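Local coordinates for mitotic checkpoint control protein kinase BUB1 (Drosophila melanogaster, PDB 6JKK) that probably transfers phosphate from ATP to protein substrates during mitosis at the kinetochore, through the protein kinase domain described here, at residues A[156-159]-A[160-164]; A[190-193]-A[194-197]; A[284-288]-A[289-293]; A[308-311]-A[312-315]; A[326-329]-A[330-334]. All coordinates share one frame; numbering follows the deposited sequence.

Contact 1 of 5, residues A[156-159]-A[160-164]; sequences EYVV and MHLSC
Met-160 lays its methyl over the ring of Tyr-157, one turn back on the same helix. Its CE lies 3.6 Å from the Tyr-157 ring centroid, only 13° off the ring normal, which makes this a CH-pi contact, while Met-160 SD stands obliquely at 4.3 Å from that centroid and adds a Met-aromatic component. The two side chains run alongside each other, pointing the same way, and the extended thioether chain (chi2 -175°) carries the methyl out as far as the ring. The same methyl also meets the carboxylate of Glu-156, with Met-160 CE 3.4 Å from Glu-156 OE2. With an alanine here in place of Tyr-157, the Met-160 methyl would probably lose the surface it rests on and be freer to turn, and Lys-324 would lose its hydroxyl partner.

These residues open helix 156-175, which corresponds to αE, a long buried helix of the protein kinase C-lobe. Farther along it, Ser-163 turns its OG back onto the carbonyl of Val-159, Ser-163 OG to Val-159 O being 2.8 Å. That donor stands well above the carbonyl plane, whereas Ser-163 N, which donates to the same oxygen, is tilted less from it; two bonds grip Val-159 O. Val-158 CG1 and Leu-162 CD1 touch more loosely at 4.3 Å.

Further out, Glu-156 OE2 accepts from Gln-287 N and Trp-291 NE1, fixing the carboxylate beside the methyl. Tyr-157 OH is bonded to Lys-324 NZ, and His-161 ND1 to Gln-165 NE2.

Contact 2 of 5, residues A[190-193]-A[194-197]; sequences LMKP and ICAD
Leu-190 and Ile-194 make a small apolar contact within one irregular stretch, in the connection that leaves strand 188-190 and returns as strand 203-205. Their side chains cross at about a right angle, and they meet by one methyl each, Leu-190 CD1 lying 4.1 Å from Ile-194 CD1. Leu-190 reaches this point with CG opposite its backbone N (chi1 -179°). Ile-194 does so by bending back at its second torsion (chi2 84°), which also brings Ile-194 CD1 to 4.1 Å from Pro-193 C. Both side chains also pack against helix 325-339, where Leu-190 meets Leu-339 and Ile-194 meets Ile-332 and Phe-335.

A second, polar side of the loop is built round Lys-192. Its chain is extended to CE and turns at the last torsion, leaving Lys-192 NZ 4.4 Å from Cys-195 SG, a distant approach. The ammonium is engaged instead by Val-201 O and Ser-202 OG on the returning limb, while Pro-193 O accepts from Ser-202 OG and so ties the two limbs together. This is the β7-β8 connection of the protein kinase C-lobe, between the catalytic loop and the Asp-Phe-Gly sequence, with its apolar side turned to the last helix of the chain.

Contact 3 of 5, residues A[284-288]-A[289-293]; sequences RYFQR and TMWEN
Trp-291 N and Glu-292 N donate to Gln-287 O (3.0 Å) and Arg-288 O (2.8 Å), starting helix 288-299 just after an inverse gamma turn centred on Gln-287, the N-cap residue, whose phi/psi of -78/72° lets Arg-288 N make a weak bond to Phe-286 O. On the inner side of this corner Phe-286 approaches the indole obliquely, Phe-286 CD1 lying 4.2 Å from Trp-291 CD1. The indole carbon also sits close to the cap carbonyl, with Trp-291 CD1 3.3 Å from Gln-287 O. Met-290, bent at its last torsion, brings CE to 3.9 Å from Gln-287 CB. Beyond the segments, Leu-260 of helix 246-261 touches the side chains of both Phe-286 and Trp-291, and Trp-291 NE1 is bonded to Glu-156.

On the outer side Arg-288 and Glu-292 run alongside, pointing the same way, their guanidinium and carboxylate planes only 14° apart. The side chains come closest through a methylene, Arg-288 CD to Glu-292 OE2 at 3.3 Å. Arg-288 NE stays 4.1 Å from Glu-292 OE2, which lies well out of the guanidinium plane, so no N-H points at it; the pair is therefore likely to contribute only a modest, undirected attraction between opposite charges.

Contact 4 of 5, residues A[308-311]-A[312-315]; sequences PNLQ and QLRT
Asn-309 caps helix 310-322 by accepting from Gln-312 N, with Asn-309 OD1 3.0 Å from Gln-312 N. The donor stands 60° out of the carbonyl plane of the cap amide, away from the lone-pair directions, yet its N-H points fairly well at the oxygen. A weak bond from Gln-311 N reaches the same OD1, so the cap oxygen serves two backbone groups of the first turn. The reach depends on Asn-309 CG standing opposite its own backbone N, chi1 -171°. Gln-312 CB packs over one face of the cap amide, 4.0 Å from Asn-309 CG.

The helix so begun probably corresponds to αI, the helix that closes the kinase C-lobe core, and its inner side is apolar. Leu-310 CD2 and Leu-313 CD1 approach to 4.4 Å. Both leucines also touch Leu-167 of helix 156-175 and Leu-298 of helix 288-299.

The side-chain bond one turn along the helix is the more exactly aimed. Gln-311 and Arg-314 point the same way, and Arg-314 NH1 donates to Gln-311 OE1 at 3.0 Å, on a lone pair in the amide plane and at the edge of the guanidinium. A bend in Gln-311 at chi2 folds the amide toward the arginine, leaving the amide and guanidinium planes 55° apart. Both groups have further partners in neighbouring elements: Arg-314 NE is bonded to Cys-164 O and NH2 to Asn-199 OD1, while Gln-311 NE2 is bonded to Asp-171 and Asp-168.

Contact 5 of 5, residues A[326-329]-A[330-334]; sequences KYVA and EAISK
Glu-330 meets Lys-326 because its chain runs out straight beyond CG (chi2 170°), whereas the lysine doubles back, bent at chi2 and again at chi3 (-87°). The result is an i to i+4 salt bridge along helix 325-339, the last helix of the chain, which packs on the αE helix of the kinase C-lobe. The bridge is long, Lys-326 NZ lying 3.6 Å from Glu-330 OE2. A methylene comes nearer, Lys-326 CD standing 3.2 Å from the same Glu-330 OE2, so this oxygen rests against the aliphatic chain as well as facing the ammonium. If an alanine stood here instead of Glu-330, the lysine would probably be left without its opposite charge and free to swing into solvent.

A quarter-turn round the helix Tyr-327 CE2 touches Ala-331 CB at 4.1 Å, an oblique approach to the ring. The phenol reaches beyond this pair to Asp-155, whose OD1 is hydrogen-bonded to Tyr-327 OH.

Val-328 and Ile-332 form part of the buried side, together with Ala-331, which touches Val-158. This side lies against helix 156-175, with Val-328 on Tyr-157 and Ile-332 on His-161. Beneath these side chains the backbone bond is short, Ile-332 N to Val-328 O at 2.8 Å. The isoleucine leans back over the preceding turn, Ile-332 CD1 resting 3.9 Å from Val-328 CG1.

From the N terminus the five contacts follow in series; none nests in or crosses another, and each lies within one continuous stretch, so they set helix starts, turns and a loop while the long-range closure is made between them. Contact 1, on helix 156-175, touches all four others. His-161 meets the loop of contact 2 through Ile-194 and Cys-195, Glu-156 reaches contact 3, and Cys-164 reaches contact 4. Contact 5 lies against both contact 1 and contact 2, joining the final helix to αE and to the β7-β8 loop. Contacts 3 and 4, on successive helices, come no nearer than about 5 Å between nearest atoms.

Contact 1 of 5, residues A[156-159]-A[160-164]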
# COMPACT_ATOMS: atom_id res chain seq x y z
N GLU A 156 19.38 -9.06 -1.56
CA GLU A 156 19.09 -8.69 -0.17
C GLU A 156 19.21 -7.19 0.07
O GLU A 156 18.38 -6.60 0.76
CB GLU A 156 20.05 -9.43 0.77
CG GLU A 156 19.69 -9.27 2.24
CD GLU A 156 20.82 -9.62 3.18
OE1 GLU A 156 21.90 -10.02 2.69
OE2 GLU A 156 20.63 -9.50 4.40
N TYR A 157 20.22 -6.57 -0.51
CA TYR A 157 20.46 -5.14 -0.28
C TYR A 157 19.45 -4.26 -1.02
O TYR A 157 19.04 -3.22 -0.52
CB TYR A 157 21.91 -4.78 -0.57
CG TYR A 157 22.83 -5.28 0.52
CD1 TYR A 157 23.27 -6.61 0.53
CD2 TYR A 157 23.22 -4.46 1.56
CE1 TYR A 157 24.10 -7.07 1.53
CE2 TYR A 157 24.05 -4.92 2.57
CZ TYR A 157 24.48 -6.22 2.55
OH TYR A 157 25.30 -6.67 3.56
N VAL A 158 19.03 -4.70 -2.21
CA VAL A 158 17.92 -4.03 -2.89
C VAL A 158 16.67 -4.11 -2.01
O VAL A 158 15.92 -3.13 -1.89
CB VAL A 158 17.66 -4.61 -4.29
CG1 VAL A 158 16.39 -4.02 -4.89
CG2 VAL A 158 18.83 -4.32 -5.21
N VAL A 159 16.44 -5.26 -1.38
CA VAL A 159 15.29 -5.40 -0.49
C VAL A 159 15.41 -4.47 0.72
O VAL A 159 14.42 -3.86 1.14
CB VAL A 159 15.05 -6.87 -0.05
CG1 VAL A 159 13.84 -6.96 0.88
CG2 VAL A 159 14.83 -7.78 -1.28
N MET A 160 16.62 -4.34 1.27
CA MET A 160 16.82 -3.41 2.38
C MET A 160 16.45 -1.99 1.98
O MET A 160 15.83 -1.25 2.76
CB MET A 160 18.27 -3.42 2.85
CG MET A 160 18.77 -4.73 3.37
SD MET A 160 20.42 -4.45 4.00
CE MET A 160 21.00 -6.14 3.99
N HIS A 161 16.84 -1.60 0.77
CA HIS A 161 16.57 -0.25 0.27
C HIS A 161 15.07 -0.01 0.12
O HIS A 161 14.54 1.03 0.55
CB HIS A 161 17.27 -0.04 -1.08
CG HIS A 161 17.44 1.40 -1.46
ND1 HIS A 161 16.38 2.20 -1.82
CD2 HIS A 161 18.55 2.17 -1.57
CE1 HIS A 161 16.82 3.41 -2.12
NE2 HIS A 161 18.13 3.42 -1.98
N LEU A 162 14.38 -0.98 -0.47
CA LEU A 162 12.94 -0.91 -0.65
C LEU A 162 12.20 -0.97 0.69
O LEU A 162 11.19 -0.30 0.87
CB LEU A 162 12.45 -2.04 -1.57
CG LEU A 162 12.87 -1.99 -3.04
CD1 LEU A 162 12.35 -3.20 -3.80
CD2 LEU A 162 12.37 -0.70 -3.68
N SER A 163 12.70 -1.76 1.63
CA SER A 163 12.10 -1.86 2.96
C SER A 163 12.21 -0.54 3.72
O SER A 163 11.29 -0.14 4.45
CB SER A 163 12.77 -2.97 3.76
OG SER A 163 12.54 -4.22 3.15
N CYS A 164 13.34 0.13 3.57
CA CYS A 164 13.57 1.41 4.20
C CYS A 164 12.55 2.42 3.69
O CYS A 164 12.01 3.22 4.46
CB CYS A 164 14.99 1.90 3.90
SG CYS A 164 15.54 3.30 4.89

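Contact 2 of 5, residues A[190-193]-A[194-197]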
# COMPACT_ATOMS: atom_id res chain seq x y z
N LEU A 190 6.06 0.61 -8.05
CA LEU A 190 7.36 1.25 -8.29
C LEU A 190 7.15 2.28 -9.38
O LEU A 190 6.83 1.93 -10.53
CB LEU A 190 8.40 0.21 -8.73
CG LEU A 190 9.82 0.72 -9.00
CD1 LEU A 190 10.43 1.28 -7.74
CD2 LEU A 190 10.70 -0.40 -9.52
N MET A 191 7.34 3.55 -9.03
CA MET A 191 6.98 4.65 -9.92
C MET A 191 8.16 5.07 -10.79
O MET A 191 7.97 5.60 -11.89
CB MET A 191 6.50 5.84 -9.11
CG MET A 191 5.32 5.52 -8.21
SD MET A 191 3.96 4.79 -9.14
CE MET A 191 3.38 6.22 -10.04
N LYS A 192 9.36 4.81 -10.30
CA LYS A 192 10.58 5.18 -11.01
C LYS A 192 11.74 4.33 -10.50
O LYS A 192 11.61 3.68 -9.46
CB LYS A 192 10.86 6.68 -10.83
CG LYS A 192 11.02 7.16 -9.40
CD LYS A 192 11.35 8.65 -9.40
CE LYS A 192 11.41 9.23 -8.00
NZ LYS A 192 12.38 8.51 -7.13
N PRO A 193 12.87 4.30 -11.23
CA PRO A 193 14.00 3.49 -10.76
C PRO A 193 14.49 3.96 -9.39
O PRO A 193 14.15 5.06 -8.97
CB PRO A 193 15.07 3.73 -11.83
CG PRO A 193 14.30 4.11 -13.07
CD PRO A 193 13.13 4.89 -12.56
N ILE A 194 15.26 3.13 -8.70
CA ILE A 194 15.81 3.49 -7.39
C ILE A 194 17.05 4.39 -7.54
O ILE A 194 17.80 4.20 -8.49
CB ILE A 194 16.21 2.22 -6.58
CG1 ILE A 194 14.97 1.47 -6.12
CG2 ILE A 194 17.00 2.56 -5.35
CD1 ILE A 194 14.42 0.56 -7.14
N CYS A 195 17.23 5.36 -6.64
CA CYS A 195 18.52 6.06 -6.51
C CYS A 195 19.30 5.46 -5.35
O CYS A 195 18.72 4.93 -4.41
CB CYS A 195 18.34 7.55 -6.25
SG CYS A 195 16.69 8.20 -6.52
N ALA A 196 20.63 5.54 -5.43
CA ALA A 196 21.49 5.02 -4.38
C ALA A 196 21.22 5.61 -2.98
O ALA A 196 21.59 5.00 -1.97
CB ALA A 196 22.95 5.20 -4.76
N ASP A 197 20.60 6.78 -2.94
CA ASP A 197 20.24 7.43 -1.68
C ASP A 197 18.96 6.79 -1.12
O ASP A 197 17.92 6.84 -1.76
CB ASP A 197 20.04 8.93 -1.90
CG ASP A 197 19.43 9.63 -0.71
OD1 ASP A 197 18.66 10.60 -0.92
OD2 ASP A 197 19.72 9.22 0.43

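Contact 3 of 5, residues A[284-288]-A[289-293]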
# COMPACT_ATOMS: atom_id res chain seq x y z
N ARG A 284 21.90 -17.50 7.55
CA ARG A 284 22.95 -16.94 8.42
C ARG A 284 23.79 -15.90 7.68
O ARG A 284 24.27 -14.93 8.27
CB ARG A 284 23.88 -18.04 8.93
CG ARG A 284 24.49 -17.86 10.36
CD ARG A 284 24.79 -16.41 10.81
NE ARG A 284 25.74 -15.70 9.95
CZ ARG A 284 26.50 -14.69 10.35
NH1 ARG A 284 26.44 -14.26 11.61
NH2 ARG A 284 27.33 -14.10 9.50
N TYR A 285 23.96 -16.10 6.38
CA TYR A 285 24.80 -15.19 5.61
C TYR A 285 24.10 -13.88 5.24
O TYR A 285 24.76 -12.91 4.83
CB TYR A 285 25.38 -15.88 4.38
CG TYR A 285 24.39 -16.64 3.54
CD1 TYR A 285 24.17 -18.00 3.75
CD2 TYR A 285 23.69 -16.01 2.53
CE1 TYR A 285 23.28 -18.70 2.98
CE2 TYR A 285 22.79 -16.70 1.76
CZ TYR A 285 22.59 -18.04 1.99
OH TYR A 285 21.68 -18.73 1.22
N PHE A 286 22.78 -13.84 5.40
CA PHE A 286 22.06 -12.57 5.32
C PHE A 286 22.45 -11.75 6.53
O PHE A 286 23.16 -12.22 7.42
CB PHE A 286 20.54 -12.77 5.35
CG PHE A 286 19.92 -13.03 4.00
CD1 PHE A 286 18.58 -12.75 3.78
CD2 PHE A 286 20.68 -13.57 2.97
CE1 PHE A 286 18.00 -13.00 2.54
CE2 PHE A 286 20.11 -13.83 1.73
CZ PHE A 286 18.77 -13.54 1.51
N GLN A 287 21.97 -10.51 6.59
CA GLN A 287 22.13 -9.73 7.80
C GLN A 287 21.08 -10.22 8.79
O GLN A 287 20.09 -9.54 9.08
CB GLN A 287 22.03 -8.23 7.49
CG GLN A 287 23.13 -7.75 6.53
CD GLN A 287 24.52 -8.03 7.08
OE1 GLN A 287 24.85 -7.62 8.19
NE2 GLN A 287 25.35 -8.74 6.30
N ARG A 288 21.33 -11.43 9.29
CA ARG A 288 20.37 -12.23 10.05
C ARG A 288 19.82 -11.51 11.27
O ARG A 288 18.60 -11.38 11.43
CB ARG A 288 21.03 -13.54 10.50
CG ARG A 288 20.30 -14.79 10.07
CD ARG A 288 19.88 -15.62 11.27
NE ARG A 288 20.97 -15.84 12.21
CZ ARG A 288 21.69 -16.96 12.28
NH1 ARG A 288 21.44 -17.96 11.45
NH2 ARG A 288 22.66 -17.07 13.17
N THR A 289 20.72 -11.05 12.13
CA THR A 289 20.35 -10.33 13.34
C THR A 289 19.48 -9.12 13.01
O THR A 289 18.49 -8.85 13.69
CB THR A 289 21.59 -9.90 14.14
OG1 THR A 289 22.37 -11.06 14.48
CG2 THR A 289 21.19 -9.18 15.43
N MET A 290 19.83 -8.41 11.94
CA MET A 290 19.06 -7.23 11.54
C MET A 290 17.65 -7.59 11.10
O MET A 290 16.67 -7.00 11.58
CB MET A 290 19.77 -6.46 10.43
CG MET A 290 18.96 -5.28 9.92
SD MET A 290 19.54 -4.65 8.34
CE MET A 290 18.92 -5.93 7.24
N TRP A 291 17.54 -8.54 10.18
CA TRP A 291 16.23 -8.95 9.68
C TRP A 291 15.38 -9.53 10.80
O TRP A 291 14.18 -9.26 10.89
CB TRP A 291 16.35 -9.97 8.54
CG TRP A 291 16.79 -9.36 7.23
CD1 TRP A 291 17.95 -9.61 6.56
CD2 TRP A 291 16.08 -8.39 6.46
NE1 TRP A 291 18.00 -8.86 5.41
CE2 TRP A 291 16.86 -8.10 5.32
CE3 TRP A 291 14.85 -7.74 6.61
CZ2 TRP A 291 16.46 -7.19 4.35
CZ3 TRP A 291 14.45 -6.83 5.64
CH2 TRP A 291 15.25 -6.57 4.52
N GLU A 292 16.00 -10.34 11.66
CA GLU A 292 15.28 -10.90 12.80
C GLU A 292 14.78 -9.81 13.75
O GLU A 292 13.65 -9.89 14.24
CB GLU A 292 16.11 -11.97 13.51
CG GLU A 292 16.26 -13.26 12.68
CD GLU A 292 17.04 -14.35 13.39
OE1 GLU A 292 17.71 -14.05 14.40
OE2 GLU A 292 16.99 -15.51 12.92
N ASN A 293 15.60 -8.78 13.98
CA ASN A 293 15.17 -7.60 14.73
C ASN A 293 13.94 -6.96 14.11
O ASN A 293 12.94 -6.71 14.78
CB ASN A 293 16.29 -6.55 14.80
CG ASN A 293 17.30 -6.81 15.91
OD1 ASN A 293 17.12 -7.69 16.75
ND2 ASN A 293 18.38 -6.03 15.91

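Contact 4 of 5, residues A[308-311]-A[312-315]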
# COMPACT_ATOMS: atom_id res chain seq x y z
N PRO A 308 6.03 0.36 17.71
CA PRO A 308 7.50 0.41 17.59
C PRO A 308 7.97 1.61 16.78
O PRO A 308 7.25 2.09 15.91
CB PRO A 308 7.83 -0.88 16.84
CG PRO A 308 6.55 -1.30 16.18
CD PRO A 308 5.48 -0.88 17.14
N ASN A 309 9.19 2.08 17.06
CA ASN A 309 9.78 3.19 16.32
C ASN A 309 10.23 2.73 14.93
O ASN A 309 11.26 2.06 14.80
CB ASN A 309 10.96 3.78 17.12
CG ASN A 309 11.50 5.08 16.52
OD1 ASN A 309 11.54 5.25 15.30
ND2 ASN A 309 11.93 5.99 17.38
N LEU A 310 9.47 3.09 13.90
CA LEU A 310 9.78 2.68 12.53
C LEU A 310 11.07 3.35 12.01
O LEU A 310 11.76 2.79 11.15
CB LEU A 310 8.61 2.98 11.60
CG LEU A 310 7.25 2.35 11.94
CD1 LEU A 310 6.25 2.53 10.81
CD2 LEU A 310 7.41 0.87 12.27
N GLN A 311 11.38 4.54 12.51
CA GLN A 311 12.59 5.23 12.10
C GLN A 311 13.85 4.52 12.59
O GLN A 311 14.86 4.50 11.89
CB GLN A 311 12.58 6.70 12.55
CG GLN A 311 11.56 7.55 11.78
CD GLN A 311 11.72 7.46 10.26
OE1 GLN A 311 12.84 7.47 9.74
NE2 GLN A 311 10.59 7.39 9.55
N GLN A 312 13.78 3.95 13.79
CA GLN A 312 14.92 3.16 14.31
C GLN A 312 15.18 1.95 13.42
O GLN A 312 16.32 1.55 13.20
CB GLN A 312 14.64 2.70 15.75
CG GLN A 312 15.56 1.58 16.25
CD GLN A 312 17.01 2.00 16.33
OE1 GLN A 312 17.32 3.18 16.54
NE2 GLN A 312 17.92 1.04 16.18
N LEU A 313 14.11 1.38 12.88
CA LEU A 313 14.26 0.26 11.95
C LEU A 313 14.91 0.73 10.65
O LEU A 313 15.75 0.03 10.08
CB LEU A 313 12.91 -0.41 11.68
CG LEU A 313 12.28 -1.10 12.88
CD1 LEU A 313 10.97 -1.78 12.49
CD2 LEU A 313 13.24 -2.10 13.49
N ARG A 314 14.53 1.92 10.19
CA ARG A 314 15.14 2.49 8.99
C ARG A 314 16.62 2.72 9.25
O ARG A 314 17.45 2.44 8.38
CB ARG A 314 14.45 3.80 8.58
CG ARG A 314 13.04 3.62 8.02
CD ARG A 314 12.50 4.93 7.44
NE ARG A 314 13.18 5.32 6.21
CZ ARG A 314 13.97 6.39 6.08
NH1 ARG A 314 14.16 7.22 7.10
NH2 ARG A 314 14.55 6.65 4.91
N THR A 315 16.96 3.19 10.44
CA THR A 315 18.36 3.38 10.82
C THR A 315 19.15 2.08 10.74
O THR A 315 20.29 2.05 10.25
CB THR A 315 18.48 4.00 12.22
OG1 THR A 315 17.92 5.32 12.19
CG2 THR A 315 19.95 4.10 12.66

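Contact 5 of 5, residues A[326-329]-A[330-334]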
# COMPACT_ATOMS: atom_id res chain seq x y z
N LYS A 326 29.67 0.16 -2.21
CA LYS A 326 30.05 -0.19 -3.58
C LYS A 326 29.16 -1.31 -4.13
O LYS A 326 28.63 -1.19 -5.24
CB LYS A 326 31.52 -0.61 -3.63
CG LYS A 326 32.26 -0.12 -4.87
CD LYS A 326 32.60 -1.26 -5.82
CE LYS A 326 33.94 -1.91 -5.46
NZ LYS A 326 34.18 -3.17 -6.22
N TYR A 327 29.01 -2.39 -3.37
CA TYR A 327 28.13 -3.49 -3.78
C TYR A 327 26.70 -3.04 -4.02
O TYR A 327 26.06 -3.46 -4.98
CB TYR A 327 28.13 -4.60 -2.72
CG TYR A 327 27.21 -5.75 -3.10
CD1 TYR A 327 27.65 -6.76 -3.94
CD2 TYR A 327 25.89 -5.80 -2.63
CE1 TYR A 327 26.82 -7.80 -4.30
CE2 TYR A 327 25.05 -6.84 -2.99
CZ TYR A 327 25.52 -7.84 -3.82
OH TYR A 327 24.70 -8.88 -4.18
N VAL A 328 26.20 -2.19 -3.12
CA VAL A 328 24.81 -1.73 -3.18
C VAL A 328 24.55 -0.92 -4.44
O VAL A 328 23.52 -1.09 -5.10
CB VAL A 328 24.46 -0.92 -1.91
CG1 VAL A 328 23.12 -0.22 -2.07
CG2 VAL A 328 24.43 -1.82 -0.69
N ALA A 329 25.50 -0.06 -4.80
CA ALA A 329 25.38 0.73 -6.02
C ALA A 329 25.33 -0.18 -7.24
O ALA A 329 24.55 0.06 -8.17
CB ALA A 329 26.52 1.73 -6.12
N GLU A 330 26.16 -1.22 -7.24
CA GLU A 330 26.16 -2.22 -8.31
C GLU A 330 24.83 -2.97 -8.36
O GLU A 330 24.24 -3.15 -9.44
CB GLU A 330 27.29 -3.23 -8.11
CG GLU A 330 28.68 -2.67 -8.29
CD GLU A 330 29.75 -3.65 -7.85
OE1 GLU A 330 29.40 -4.82 -7.57
OE2 GLU A 330 30.94 -3.26 -7.77
N ALA A 331 24.37 -3.43 -7.21
CA ALA A 331 23.11 -4.17 -7.13
C ALA A 331 21.92 -3.33 -7.60
O ALA A 331 21.03 -3.82 -8.30
CB ALA A 331 22.87 -4.69 -5.72
N ILE A 332 21.90 -2.06 -7.20
CA ILE A 332 20.84 -1.15 -7.61
C ILE A 332 20.91 -0.92 -9.12
O ILE A 332 19.89 -0.91 -9.81
CB ILE A 332 20.93 0.21 -6.88
CG1 ILE A 332 20.55 0.05 -5.41
CG2 ILE A 332 20.03 1.26 -7.53
CD1 ILE A 332 20.60 1.35 -4.63
N SER A 333 22.14 -0.75 -9.62
CA SER A 333 22.38 -0.57 -11.05
C SER A 333 21.83 -1.76 -11.83
O SER A 333 21.10 -1.59 -12.82
CB SER A 333 23.87 -0.40 -11.31
OG SER A 333 24.13 -0.17 -12.68
N LYS A 334 22.15 -2.96 -11.37
CA LYS A 334 21.69 -4.19 -12.01
C LYS A 334 20.17 -4.34 -11.94
O LYS A 334 19.54 -4.80 -12.90
CB LYS A 334 22.37 -5.40 -11.38
CG LYS A 334 23.86 -5.49 -11.68
CD LYS A 334 24.49 -6.73 -11.04
CE LYS A 334 24.43 -6.68 -9.51
NZ LYS A 334 25.21 -7.79 -8.89